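PilX (Neisseria meningitidis, PDB 2OPE) is a minor type IV pilin that probably modulates the virulence properties of meningococcal pili and is linked to adhesion and bacterial aggregation. Local coordinates at residues 9-13 with 98-102; 75-80 with 104-110. All blocks are in the same frame, centred on the assembly; numbering follows the deposited sequence.

Interaction 1 of 2, residues 9-13 with 98-102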
loop_
_atom_site.group_PDB
_atom_site.type_symbol
_atom_site.label_atom_id
_atom_site.label_comp_id
_atom_site.label_asym_id
_atom_site.label_seq_id
_atom_site.Cartn_x
_atom_site.Cartn_y
_atom_site.Cartn_z
ATOM N N GLN A 9 8.126 9.738 2.583
ATOM C CA GLN A 9 7.146 8.854 3.159
ATOM C C GLN A 9 5.726 9.475 3.136
ATOM O O GLN A 9 4.700 8.747 3.028
ATOM C CB GLN A 9 7.544 8.535 4.592
ATOM C CG GLN A 9 6.645 7.498 5.245
ATOM C CD GLN A 9 6.650 7.579 6.757
ATOM O OE1 GLN A 9 6.637 8.668 7.336
ATOM N NE2 GLN A 9 6.637 6.415 7.406
ATOM N N SER A 10 5.662 10.807 3.269
ATOM C CA SER A 10 4.383 11.497 3.126
ATOM C C SER A 10 3.861 11.387 1.701
ATOM O O SER A 10 2.718 10.992 1.483
ATOM C CB SER A 10 4.461 12.955 3.567
ATOM O OG SER A 10 4.732 13.057 4.962
ATOM N N GLN A 11 4.681 11.718 0.716
ATOM C CA GLN A 11 4.185 11.634 -0.657
ATOM C C GLN A 11 3.766 10.211 -0.995
ATOM O O GLN A 11 2.786 10.015 -1.685
ATOM C CB GLN A 11 5.216 12.155 -1.662
ATOM C CG GLN A 11 5.766 13.525 -1.290
ATOM C CD GLN A 11 6.725 14.069 -2.330
ATOM O OE1 GLN A 11 6.556 13.835 -3.539
ATOM N NE2 GLN A 11 7.729 14.794 -1.875
ATOM N N LEU A 12 4.532 9.221 -0.544
ATOM C CA LEU A 12 4.168 7.796 -0.730
ATOM C C LEU A 12 2.792 7.558 -0.099
ATOM O O LEU A 12 1.920 6.882 -0.676
ATOM C CB LEU A 12 5.212 6.880 -0.079
ATOM C CG LEU A 12 4.958 5.377 -0.108
ATOM C CD1 LEU A 12 4.947 4.868 -1.567
ATOM C CD2 LEU A 12 5.967 4.611 0.749
ATOM N N TYR A 13 2.562 8.155 1.065
ATOM C CA TYR A 13 1.306 7.918 1.723
ATOM C C TYR A 13 0.190 8.419 0.795
ATOM O O TYR A 13 -0.752 7.668 0.460
ATOM C CB TYR A 13 1.253 8.569 3.112
ATOM C CG TYR A 13 -0.104 8.344 3.732
ATOM C CD1 TYR A 13 -0.356 7.214 4.495
ATOM C CD2 TYR A 13 -1.170 9.228 3.486
ATOM C CE1 TYR A 13 -1.611 6.990 5.016
ATOM C CE2 TYR A 13 -2.400 8.987 3.986
ATOM C CZ TYR A 13 -2.629 7.876 4.746
ATOM O OH TYR A 13 -3.894 7.648 5.281
ATOM N N GLY A 98 -4.942 3.948 7.199
ATOM C CA GLY A 98 -3.558 3.987 6.763
ATOM C C GLY A 98 -2.547 4.236 7.870
ATOM O O GLY A 98 -2.893 4.751 8.940
ATOM N N TYR A 99 -1.293 3.873 7.602
ATOM C CA TYR A 99 -0.264 3.840 8.653
ATOM C C TYR A 99 1.089 4.285 8.135
ATOM O O TYR A 99 1.466 3.976 7.018
ATOM C CB TYR A 99 -0.172 2.432 9.259
ATOM C CG TYR A 99 -1.463 1.982 9.894
ATOM C CD1 TYR A 99 -2.499 1.438 9.126
ATOM C CD2 TYR A 99 -1.666 2.098 11.265
ATOM C CE1 TYR A 99 -3.705 1.069 9.708
ATOM C CE2 TYR A 99 -2.865 1.720 11.846
ATOM C CZ TYR A 99 -3.857 1.198 11.073
ATOM O OH TYR A 99 -5.022 0.799 11.662
ATOM N N LYS A 100 1.810 5.041 8.947
ATOM C CA LYS A 100 3.207 5.385 8.657
ATOM C C LYS A 100 4.097 4.464 9.483
ATOM O O LYS A 100 3.953 4.388 10.706
ATOM C CB LYS A 100 3.490 6.839 8.998
ATOM C CG LYS A 100 2.926 7.946 7.971
ATOM C CD LYS A 100 3.724 9.233 8.188
ATOM C CE LYS A 100 3.154 10.520 7.534
ATOM N NZ LYS A 100 2.350 10.083 6.402
ATOM N N CYS A 101 5.015 3.766 8.828
ATOM C CA CYS A 101 5.818 2.742 9.510
ATOM C C CYS A 101 7.260 3.105 9.521
ATOM O O CYS A 101 7.742 3.776 8.594
ATOM C CB CYS A 101 5.677 1.388 8.844
ATOM S SG CYS A 101 4.012 0.910 8.701
ATOM N N ARG A 102 7.941 2.653 10.581
ATOM C CA ARG A 102 9.340 3.026 10.819
ATOM C C ARG A 102 10.284 2.135 10.037
ATOM O O ARG A 102 11.429 2.510 9.840
ATOM C CB ARG A 102 9.691 3.056 12.309
ATOM C CG ARG A 102 8.992 4.187 13.125
ATOM C CD ARG A 102 9.470 5.620 12.790
ATOM N NE ARG A 102 10.898 5.800 13.089
ATOM C CZ ARG A 102 11.614 6.906 12.856
ATOM N NH1 ARG A 102 11.072 7.992 12.311
ATOM N NH2 ARG A 102 12.898 6.926 13.173
#
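Gln9 and Lys100 lie against each other where the long N-terminal helix of the type IV pilin fold packs on its antiparallel sheet, here the strand 98-101. The helix and strand segments run nearly antiparallel (158°), their axes 9.7 Å apart at closest approach.

The lysine chain carries the van der Waals part of the contact: its CB, CG and CD pass obliquely along the amide of Gln9, and Lys100 CD comes to 3.1 Å from Gln9 OE1. With Lys100 CG anti to its carbonyl carbon (chi1 -76°), the chain reaches back to the helix, where CE lies 3.9 Å from Ser10 OG. A bend at chi4 (-25°) then turns NZ to Tyr13, 3.8 Å from its CB, the two side chains crossing at about a right angle.

The amide of Gln9 finds its hydrogen bond elsewhere: NE2 sits near the Cys101 backbone at too poor an angle and bonds instead to Ser89 O on the neighbouring strand.

Lys100 also makes a cation-pi contact with Phe123, whose ring meets Tyr13 edge-to-face. The Cys101-Cys120 disulfide ties this strand to the C-terminal one.

Tyr13 turns its ring edge to the strand: Gly98 CA lies in the ring plane, 4.0 Å from Tyr13 CE1.

Interaction 2 of 2, residues 75-80 with 104-110; sequences SLVGVP and AASARAH
Val77 and Val79 project from strand 75-80 onto the short helix 104-109, and their methyls form the centre of the contact. Val79 CG1 settles between two alanines one helical turn apart, 3.8 Å from Ala104 CB and 3.9 Å from Ala107 CB. Val77 divides its branches: CG1 faces Ala107 CB at 4.1 Å and the side of the Arg108 chain, while CG2 reaches the edge of the His110 ring, 3.4 Å from CE1. The small alanine side chains let the helix come close, with segment axes 8.1 Å apart and the two directions almost antiparallel at 170°.

Longer side chains close the margins. Arg108, extended from CG to NE, crosses both valines at about a right angle and brings NH2 to 3.6 Å from Val79 CG2. Beyond Val77, Ser75 OG stands 2.9 Å from His110 NE2, approaching the ring obliquely.

What positions the imidazole is the end of the helix. His110 takes positive phi and closes a Schellman motif. Its ND1 gives a hydrogen bond of 2.7 Å to Ala107 O, which lies within 2° of the ring plane; the same oxygen also accepts from His110 N. Two bonds thus grip this carbonyl, and the rotation of the ring is set, with its edge to Val77. Trp91 also stacks on the imidazole.

The helix lies between Cys101 and Cys120, in the disulfide-bounded D-region of type IV pilins, and runs along strand 74-80 on one side of the antiparallel sheet; Ala104 and Ala107 also touch Ser89 of strand 89-93. Strand 74-80 is bonded between strands 59-65 and 89-93, and Leu76, pointing away from this helix, packs on Met16 and Asn20 of the long helix 5-28.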
loop_
_atom_site.group_PDB
_atom_site.type_symbol
_atom_site.label_atom_id
_atom_site.label_comp_id
_atom_site.label_asym_id
_atom_site.label_seq_id
_atom_site.Cartn_x
_atom_site.Cartn_y
_atom_site.Cartn_z
ATOM N N SER A 75 -4.910 -5.008 1.517
ATOM C CA SER A 75 -4.114 -3.898 1.982
ATOM C C SER A 75 -3.026 -3.557 0.956
ATOM O O SER A 75 -2.629 -4.389 0.133
ATOM C CB SER A 75 -3.495 -4.250 3.312
ATOM O OG SER A 75 -2.712 -5.377 3.169
ATOM N N LEU A 76 -2.576 -2.315 0.997
ATOM C CA LEU A 76 -1.486 -1.879 0.180
ATOM C C LEU A 76 -0.275 -1.717 1.067
ATOM O O LEU A 76 -0.359 -1.152 2.147
ATOM C CB LEU A 76 -1.825 -0.546 -0.484
ATOM C CG LEU A 76 -3.041 -0.488 -1.397
ATOM C CD1 LEU A 76 -3.349 0.995 -1.804
ATOM C CD2 LEU A 76 -2.799 -1.351 -2.613
ATOM N N VAL A 77 0.863 -2.203 0.596
ATOM C CA VAL A 77 2.137 -2.037 1.296
ATOM C C VAL A 77 3.076 -1.133 0.452
ATOM O O VAL A 77 3.241 -1.322 -0.739
ATOM C CB VAL A 77 2.752 -3.447 1.566
ATOM C CG1 VAL A 77 4.121 -3.383 2.128
ATOM C CG2 VAL A 77 1.838 -4.253 2.488
ATOM N N GLY A 78 3.652 -0.099 1.051
ATOM C CA GLY A 78 4.558 0.760 0.287
ATOM C C GLY A 78 5.906 0.648 0.980
ATOM O O GLY A 78 6.020 0.965 2.159
ATOM N N VAL A 79 6.938 0.166 0.291
ATOM C CA VAL A 79 8.232 0.061 0.973
ATOM C C VAL A 79 9.351 0.520 0.074
ATOM O O VAL A 79 9.215 0.533 -1.166
ATOM C CB VAL A 79 8.499 -1.378 1.500
ATOM C CG1 VAL A 79 7.404 -1.768 2.494
ATOM C CG2 VAL A 79 8.660 -2.430 0.323
ATOM N N PRO A 80 10.459 0.940 0.685
ATOM C CA PRO A 80 11.570 1.458 -0.087
ATOM C C PRO A 80 12.188 0.352 -0.951
ATOM O O PRO A 80 12.207 -0.793 -0.528
ATOM C CB PRO A 80 12.555 1.899 1.002
ATOM C CG PRO A 80 11.722 2.052 2.238
ATOM C CD PRO A 80 10.690 1.034 2.140
ATOM N N ALA A 104 10.213 -1.303 6.757
ATOM C CA ALA A 104 9.522 -2.201 5.815
ATOM C C ALA A 104 8.904 -3.465 6.411
ATOM O O ALA A 104 7.817 -3.847 6.010
ATOM C CB ALA A 104 10.466 -2.586 4.629
ATOM N N ALA A 105 9.586 -4.108 7.361
ATOM C CA ALA A 105 9.044 -5.273 8.004
ATOM C C ALA A 105 7.700 -4.960 8.637
ATOM O O ALA A 105 6.745 -5.713 8.430
ATOM C CB ALA A 105 10.002 -5.814 9.053
ATOM N N SER A 106 7.625 -3.871 9.414
ATOM C CA SER A 106 6.379 -3.449 10.085
ATOM C C SER A 106 5.222 -3.173 9.089
ATOM O O SER A 106 4.047 -3.376 9.410
ATOM C CB SER A 106 6.612 -2.164 10.906
ATOM O OG SER A 106 7.710 -2.263 11.801
ATOM N N ALA A 107 5.556 -2.638 7.908
ATOM C CA ALA A 107 4.563 -2.471 6.842
ATOM C C ALA A 107 4.100 -3.837 6.307
ATOM O O ALA A 107 2.901 -4.067 6.137
ATOM C CB ALA A 107 5.127 -1.614 5.715
ATOM N N ARG A 108 5.031 -4.760 6.063
ATOM C CA ARG A 108 4.630 -6.076 5.568
ATOM C C ARG A 108 3.840 -6.838 6.609
ATOM O O ARG A 108 2.991 -7.675 6.246
ATOM C CB ARG A 108 5.819 -6.905 5.095
ATOM C CG ARG A 108 6.568 -6.261 3.919
ATOM C CD ARG A 108 7.659 -7.188 3.362
ATOM N NE ARG A 108 8.267 -6.600 2.161
ATOM C CZ ARG A 108 7.682 -6.530 0.959
ATOM N NH1 ARG A 108 6.428 -7.003 0.742
ATOM N NH2 ARG A 108 8.361 -5.977 -0.041
ATOM N N ALA A 109 4.111 -6.542 7.884
ATOM C CA ALA A 109 3.369 -7.142 9.023
ATOM C C ALA A 109 2.035 -6.409 9.399
ATOM O O ALA A 109 1.201 -6.945 10.168
ATOM C CB ALA A 109 4.272 -7.331 10.236
ATOM N N HIS A 110 1.799 -5.251 8.772
ATOM C CA HIS A 110 0.563 -4.490 8.986
ATOM C C HIS A 110 0.386 -4.198 10.435
ATOM O O HIS A 110 -0.696 -4.359 10.991
ATOM C CB HIS A 110 -0.703 -5.187 8.461
ATOM C CG HIS A 110 -0.582 -5.655 7.056
ATOM N ND1 HIS A 110 0.488 -5.320 6.262
ATOM C CD2 HIS A 110 -1.386 -6.422 6.294
ATOM C CE1 HIS A 110 0.341 -5.859 5.065
ATOM N NE2 HIS A 110 -0.782 -6.543 5.065
#

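In the fold
Interactions 1 and 2 join two different helices to one antiparallel sheet: helix 5-28 meets strand 98-101, and the short helix 104-109 meets strand 74-80. Strand 89-93 lies between the two strands, and the centres of the two interactions are about 10 Å apart. Both contacts are partly buried, though interaction 2 buries more of its touching residues and is led by valine and alanine, with polar groups at its margins. Interaction 1 depends on a lysine chain, an amide and a tyrosine edge. Leu12 CD2 packs 3.9 Å from Gly78 O, and Cys101 SG lies 3.9 Å from Ala107 CA, so each contact touches the other through both of its segments.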